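PDB 2GH0: GDNF family receptor alpha-3 from Homo sapiens, which is a receptor for artemin, a growth factor supporting peripheral neurons, whose binding leads to autophosphorylation and activation of the RET receptor. Local coordinates for residues C[74-87]-C[146-160]. Numbering follows the deposited sequence.
Sequences DRGCGERRRNTIAP and IGTAMTPNFVSNVNT. With NAG (2-acetamido-2-deoxy-beta-D-glucopyranose), chain E.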
loop_
_atom_site.group_PDB
_atom_site.type_symbol
_atom_site.label_atom_id
_atom_site.label_comp_id
_atom_site.label_asym_id
_atom_site.label_seq_id
_atom_site.Cartn_x
_atom_site.Cartn_y
_atom_site.Cartn_z
ATOM N N ASP C 74 -4.961 27.853 -42.562
ATOM C CA ASP C 74 -5.066 27.105 -41.304
ATOM C C ASP C 74 -3.839 27.429 -40.436
ATOM O O ASP C 74 -2.867 26.666 -40.402
ATOM C CB ASP C 74 -5.166 25.600 -41.583
ATOM C CG ASP C 74 -5.480 24.782 -40.330
ATOM O OD1 ASP C 74 -5.394 25.340 -39.203
ATOM O OD2 ASP C 74 -5.838 23.577 -40.491
ATOM N N ARG C 75 -3.890 28.572 -39.754
ATOM C CA ARG C 75 -2.728 29.065 -39.036
ATOM C C ARG C 75 -2.411 28.210 -37.820
ATOM O O ARG C 75 -1.249 28.103 -37.440
ATOM C CB ARG C 75 -2.874 30.558 -38.641
ATOM C CG ARG C 75 -2.990 31.543 -39.838
ATOM C CD ARG C 75 -2.646 32.984 -39.439
ATOM N NE ARG C 75 -2.432 33.888 -40.594
ATOM C CZ ARG C 75 -1.483 34.839 -40.651
ATOM N NH1 ARG C 75 -0.643 35.014 -39.619
ATOM N NH2 ARG C 75 -1.340 35.611 -41.743
ATOM N N GLY C 76 -3.433 27.601 -37.232
ATOM C CA GLY C 76 -3.246 26.634 -36.119
ATOM C C GLY C 76 -2.377 25.449 -36.536
ATOM O O GLY C 76 -1.392 25.075 -35.842
ATOM N N CYS C 77 -2.686 24.867 -37.693
ATOM C CA CYS C 77 -1.844 23.779 -38.234
ATOM C C CYS C 77 -0.421 24.240 -38.501
ATOM O O CYS C 77 0.572 23.579 -38.126
ATOM C CB CYS C 77 -2.509 23.217 -39.507
ATOM S SG CYS C 77 -1.727 21.848 -40.311
ATOM N N GLY C 78 -0.292 25.391 -39.158
ATOM C CA GLY C 78 1.047 25.863 -39.475
ATOM C C GLY C 78 1.864 26.140 -38.248
ATOM O O GLY C 78 3.068 25.928 -38.267
ATOM N N GLU C 79 1.221 26.670 -37.207
ATOM C CA GLU C 79 1.888 26.977 -35.944
ATOM C C GLU C 79 2.301 25.674 -35.262
ATOM O O GLU C 79 3.389 25.574 -34.730
ATOM C CB GLU C 79 0.996 27.784 -34.987
ATOM C CG GLU C 79 1.653 28.186 -33.692
ATOM C CD GLU C 79 0.749 29.040 -32.771
ATOM O OE1 GLU C 79 -0.412 29.327 -33.156
ATOM O OE2 GLU C 79 1.206 29.412 -31.662
ATOM N N ARG C 80 1.423 24.685 -35.257
ATOM C CA ARG C 80 1.826 23.355 -34.733
ATOM C C ARG C 80 3.059 22.844 -35.472
ATOM O O ARG C 80 4.062 22.496 -34.850
ATOM C CB ARG C 80 0.688 22.350 -34.875
ATOM C CG ARG C 80 1.165 20.941 -34.631
ATOM C CD ARG C 80 0.026 19.974 -34.582
ATOM N NE ARG C 80 0.606 18.964 -33.748
ATOM C CZ ARG C 80 0.347 18.772 -32.470
ATOM N NH1 ARG C 80 -0.639 19.403 -31.813
ATOM N NH2 ARG C 80 1.040 17.841 -31.894
ATOM N N ARG C 81 3.004 22.867 -36.798
ATOM C CA ARG C 81 4.147 22.369 -37.599
ATOM C C ARG C 81 5.415 23.115 -37.302
ATOM O O ARG C 81 6.484 22.497 -37.129
ATOM C CB ARG C 81 3.899 22.538 -39.100
ATOM C CG ARG C 81 4.935 21.894 -39.970
ATOM C CD ARG C 81 4.419 21.886 -41.420
ATOM N NE ARG C 81 4.219 23.270 -41.875
ATOM C CZ ARG C 81 3.506 23.580 -42.943
ATOM N NH1 ARG C 81 2.894 22.605 -43.672
ATOM N NH2 ARG C 81 3.392 24.848 -43.303
ATOM N N ARG C 82 5.327 24.450 -37.212
ATOM C CA ARG C 82 6.522 25.295 -36.925
ATOM C C ARG C 82 7.114 25.078 -35.514
ATOM O O ARG C 82 8.314 25.342 -35.243
ATOM C CB ARG C 82 6.103 26.790 -37.115
ATOM C CG ARG C 82 7.236 27.753 -37.232
ATOM C CD ARG C 82 6.679 29.188 -37.402
ATOM N NE ARG C 82 5.893 29.682 -36.293
ATOM C CZ ARG C 82 6.438 30.092 -35.148
ATOM N NH1 ARG C 82 7.765 30.055 -34.998
ATOM N NH2 ARG C 82 5.679 30.530 -34.146
ATOM N N ASN C 83 6.272 24.650 -34.577
ATOM C CA ASN C 83 6.760 24.399 -33.199
ATOM C C ASN C 83 6.996 22.973 -32.791
ATOM O O ASN C 83 7.360 22.713 -31.624
ATOM C CB ASN C 83 5.826 25.073 -32.208
ATOM C CG ASN C 83 5.949 26.602 -32.294
ATOM O OD1 ASN C 83 6.903 27.159 -31.768
ATOM N ND2 ASN C 83 5.059 27.257 -33.051
ATOM N N THR C 84 6.808 22.078 -33.754
ATOM C CA THR C 84 6.991 20.658 -33.539
ATOM C C THR C 84 8.355 20.281 -32.977
ATOM O O THR C 84 8.408 19.409 -32.094
ATOM C CB THR C 84 6.562 19.836 -34.776
ATOM O OG1 THR C 84 5.150 19.948 -34.902
ATOM C CG2 THR C 84 6.949 18.364 -34.646
ATOM N N ILE C 85 9.452 20.915 -33.450
ATOM C CA ILE C 85 10.785 20.642 -32.900
ATOM C C ILE C 85 11.153 21.532 -31.710
ATOM O O ILE C 85 12.322 21.595 -31.309
ATOM C CB ILE C 85 11.955 20.708 -33.998
ATOM C CG1 ILE C 85 12.123 22.095 -34.695
ATOM C CG2 ILE C 85 11.814 19.580 -35.047
ATOM C CD1 ILE C 85 13.317 22.187 -35.530
ATOM N N ALA C 86 10.166 22.240 -31.158
ATOM C CA ALA C 86 10.400 23.149 -30.001
ATOM C C ALA C 86 11.533 24.190 -30.291
ATOM O O ALA C 86 12.534 24.225 -29.565
ATOM C CB ALA C 86 10.736 22.322 -28.734
ATOM N N PRO C 87 11.365 25.054 -31.321
ATOM C CA PRO C 87 12.465 25.986 -31.730
ATOM C C PRO C 87 12.823 27.026 -30.626
ATOM O O PRO C 87 14.007 27.472 -30.488
ATOM C CB PRO C 87 11.915 26.659 -33.026
ATOM C CG PRO C 87 10.362 26.537 -32.904
ATOM C CD PRO C 87 10.149 25.214 -32.151
ATOM N N ILE C 146 18.528 18.275 -37.731
ATOM C CA ILE C 146 17.716 18.747 -36.616
ATOM C C ILE C 146 18.281 18.257 -35.296
ATOM O O ILE C 146 18.519 17.054 -35.122
ATOM C CB ILE C 146 16.243 18.384 -36.819
ATOM C CG1 ILE C 146 15.745 19.094 -38.020
ATOM C CG2 ILE C 146 15.363 18.964 -35.707
ATOM C CD1 ILE C 146 14.445 18.671 -38.454
ATOM N N GLY C 147 18.622 19.207 -34.411
ATOM C CA GLY C 147 19.405 18.883 -33.207
ATOM C C GLY C 147 20.906 19.230 -33.324
ATOM O O GLY C 147 21.659 19.093 -32.332
ATOM N N THR C 148 21.365 19.632 -34.505
ATOM C CA THR C 148 22.753 20.108 -34.647
ATOM C C THR C 148 22.789 21.633 -34.494
ATOM O O THR C 148 21.747 22.278 -34.349
ATOM C CB THR C 148 23.351 19.766 -36.021
ATOM O OG1 THR C 148 22.668 20.530 -37.050
ATOM C CG2 THR C 148 23.313 18.254 -36.324
ATOM N N ALA C 149 23.978 22.226 -34.555
ATOM C CA ALA C 149 24.069 23.678 -34.627
ATOM C C ALA C 149 23.364 24.217 -35.878
ATOM O O ALA C 149 22.904 25.369 -35.879
ATOM C CB ALA C 149 25.553 24.160 -34.596
ATOM N N MET C 150 23.256 23.412 -36.938
ATOM C CA MET C 150 22.618 23.875 -38.155
ATOM C C MET C 150 21.187 23.413 -38.251
ATOM O O MET C 150 20.805 22.931 -39.317
ATOM C CB MET C 150 23.330 23.324 -39.398
ATOM C CG MET C 150 24.819 23.654 -39.493
ATOM S SD MET C 150 25.142 25.326 -39.929
ATOM C CE MET C 150 25.196 25.355 -41.689
ATOM N N THR C 151 20.367 23.619 -37.212
ATOM C CA THR C 151 18.989 23.047 -37.222
ATOM C C THR C 151 18.116 23.898 -38.107
ATOM O O THR C 151 18.003 25.124 -37.853
ATOM C CB THR C 151 18.387 22.955 -35.756
ATOM O OG1 THR C 151 19.088 21.934 -35.059
ATOM C CG2 THR C 151 16.875 22.639 -35.753
ATOM N N PRO C 152 17.524 23.301 -39.161
ATOM C CA PRO C 152 16.577 24.020 -40.004
ATOM C C PRO C 152 15.131 23.971 -39.473
ATOM O O PRO C 152 14.755 23.033 -38.674
ATOM C CB PRO C 152 16.664 23.234 -41.325
ATOM C CG PRO C 152 16.896 21.845 -40.943
ATOM C CD PRO C 152 17.709 21.908 -39.647
ATOM N N ASN C 153 14.285 24.916 -39.882
ATOM C CA ASN C 153 12.879 24.787 -39.435
ATOM C C ASN C 153 11.958 25.624 -40.316
ATOM O O ASN C 153 12.418 26.521 -40.991
ATOM C CB ASN C 153 12.733 25.302 -37.984
ATOM C CG ASN C 153 11.361 24.930 -37.350
ATOM O OD1 ASN C 153 10.821 23.856 -37.632
ATOM N ND2 ASN C 153 10.798 25.852 -36.505
ATOM N N PHE C 154 10.657 25.352 -40.274
ATOM C CA PHE C 154 9.677 26.186 -40.990
ATOM C C PHE C 154 9.724 27.613 -40.432
ATOM O O PHE C 154 9.834 27.821 -39.241
ATOM C CB PHE C 154 8.255 25.620 -40.836
ATOM C CG PHE C 154 8.131 24.263 -41.485
ATOM C CD1 PHE C 154 8.305 23.105 -40.751
ATOM C CD2 PHE C 154 7.962 24.181 -42.869
ATOM C CE1 PHE C 154 8.247 21.862 -41.368
ATOM C CE2 PHE C 154 7.905 22.958 -43.512
ATOM C CZ PHE C 154 8.003 21.771 -42.750
ATOM N N VAL C 155 9.536 28.595 -41.293
ATOM C CA VAL C 155 9.697 29.974 -40.861
ATOM C C VAL C 155 8.331 30.609 -40.627
ATOM O O VAL C 155 8.234 31.659 -39.947
ATOM C CB VAL C 155 10.489 30.791 -41.920
ATOM C CG1 VAL C 155 11.851 30.130 -42.200
ATOM C CG2 VAL C 155 9.718 30.913 -43.171
ATOM N N SER C 156 7.291 30.008 -41.184
ATOM C CA SER C 156 5.975 30.631 -41.194
ATOM C C SER C 156 4.855 29.716 -40.758
ATOM O O SER C 156 4.973 28.491 -40.913
ATOM C CB SER C 156 5.650 31.154 -42.637
ATOM O OG SER C 156 4.338 31.668 -42.727
ATOM N N ASN C 157 3.757 30.297 -40.278
ATOM C CA ASN C 157 2.528 29.495 -40.077
ATOM C C ASN C 157 1.569 29.534 -41.272
ATOM O O ASN C 157 0.492 28.943 -41.219
ATOM C CB ASN C 157 1.776 29.901 -38.800
ATOM C CG ASN C 157 1.551 31.353 -38.693
ATOM O OD1 ASN C 157 1.522 32.090 -39.718
ATOM N ND2 ASN C 157 1.413 31.829 -37.440
ATOM N N VAL C 158 1.954 30.259 -42.336
ATOM C CA VAL C 158 1.098 30.382 -43.534
ATOM C C VAL C 158 1.745 29.906 -44.859
ATOM O O VAL C 158 1.141 30.100 -45.915
ATOM C CB VAL C 158 0.609 31.826 -43.792
ATOM C CG1 VAL C 158 -0.225 32.321 -42.682
ATOM C CG2 VAL C 158 1.792 32.770 -44.068
ATOM N N ASN C 159 2.964 29.360 -44.819
ATOM C CA ASN C 159 3.558 28.760 -45.998
ATOM C C ASN C 159 4.550 27.710 -45.564
ATOM O O ASN C 159 4.701 27.509 -44.346
ATOM C CB ASN C 159 4.206 29.816 -46.921
ATOM C CG ASN C 159 5.428 30.469 -46.312
ATOM O OD1 ASN C 159 6.255 29.808 -45.710
ATOM N ND2 ASN C 159 5.517 31.807 -46.449
ATOM N N THR C 160 5.219 27.032 -46.518
ATOM C CA THR C 160 6.051 25.857 -46.159
ATOM C C THR C 160 7.545 26.132 -46.242
ATOM O O THR C 160 8.325 25.172 -46.359
ATOM C CB THR C 160 5.773 24.632 -47.108
ATOM O OG1 THR C 160 5.765 25.068 -48.462
ATOM C CG2 THR C 160 4.387 24.123 -46.873
HETATM C C1 NAG E . 6.671 32.504 -45.936
HETATM C C2 NAG E . 7.247 33.353 -47.107
HETATM C C3 NAG E . 8.312 34.291 -46.580
HETATM C C4 NAG E . 7.870 35.138 -45.396
HETATM C C5 NAG E . 7.265 34.155 -44.398
HETATM C C6 NAG E . 6.680 34.678 -43.079
HETATM C C7 NAG E . 7.564 32.506 -49.422
HETATM C C8 NAG E . 8.499 31.697 -50.270
HETATM N N2 NAG E . 7.889 32.484 -48.122
HETATM O O3 NAG E . 8.739 35.046 -47.664
HETATM O O4 NAG E . 9.115 35.544 -44.867
HETATM O O5 NAG E . 6.199 33.472 -45.009
HETATM O O6 NAG E . 5.898 35.711 -43.493
HETATM O O7 NAG E . 6.646 33.185 -49.905
HETATM O O HOH W 1 4.687 25.944 -40.611
HETATM O O HOH W 2 9.118 22.286 -36.123
HETATM O O HOH W 3 10.010 29.690 -37.193
#
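Arg-81 lays its guanidinium almost flat on the ring of Phe-154, the planes 27° apart, in a cation-pi stack with CZ of Arg-81 4.7 Å from the ring centroid. The chain, bent about CG-CD (chi3 62°), folds over the same face, and CD of Arg-81 makes a CH-pi contact 3.9 Å from the centroid of Phe-154. Were Arg-81 an alanine, this face of the ring would probably lose its cover and Cys-68 O the charged donor it has in NH1.

Polar links flank the stack. ND2 of Asn-153 donates to Arg-82 O at 2.8 Å, nearly straight (177°) and on a carbonyl lone pair. One water joins Asn-153 OD1 to Arg-81 O and Ile-85 N, so both ends of the amide are gripped; another ties NE of Arg-81 to the carbonyls of Gly-78 and Ser-156.

Past the helix, in the turn that follows, apolar side chains pack: CD1 of Ile-85 meets CG2 of Thr-151 tip to tip (3.6 Å) and CG2 of Ile-85 abuts CG2 of Ile-146 (3.7 Å). Toward the other end, CA of Gly-78 points a C-H at Asn-157 O, 3.6 Å away; a CB on Gly-78 would clash with that oxygen. Beyond it, CG1 of Val-158 covers one face of the Arg-75 guanidinium.

Helix 75-83 thus runs antiparallel to strand 152-154, their axes 7.9 Å apart, joining the two disulfide-rich, mainly helical GDNF/GAS1 domains held in this fragment of the receptor beside the glycosylated Asn-159.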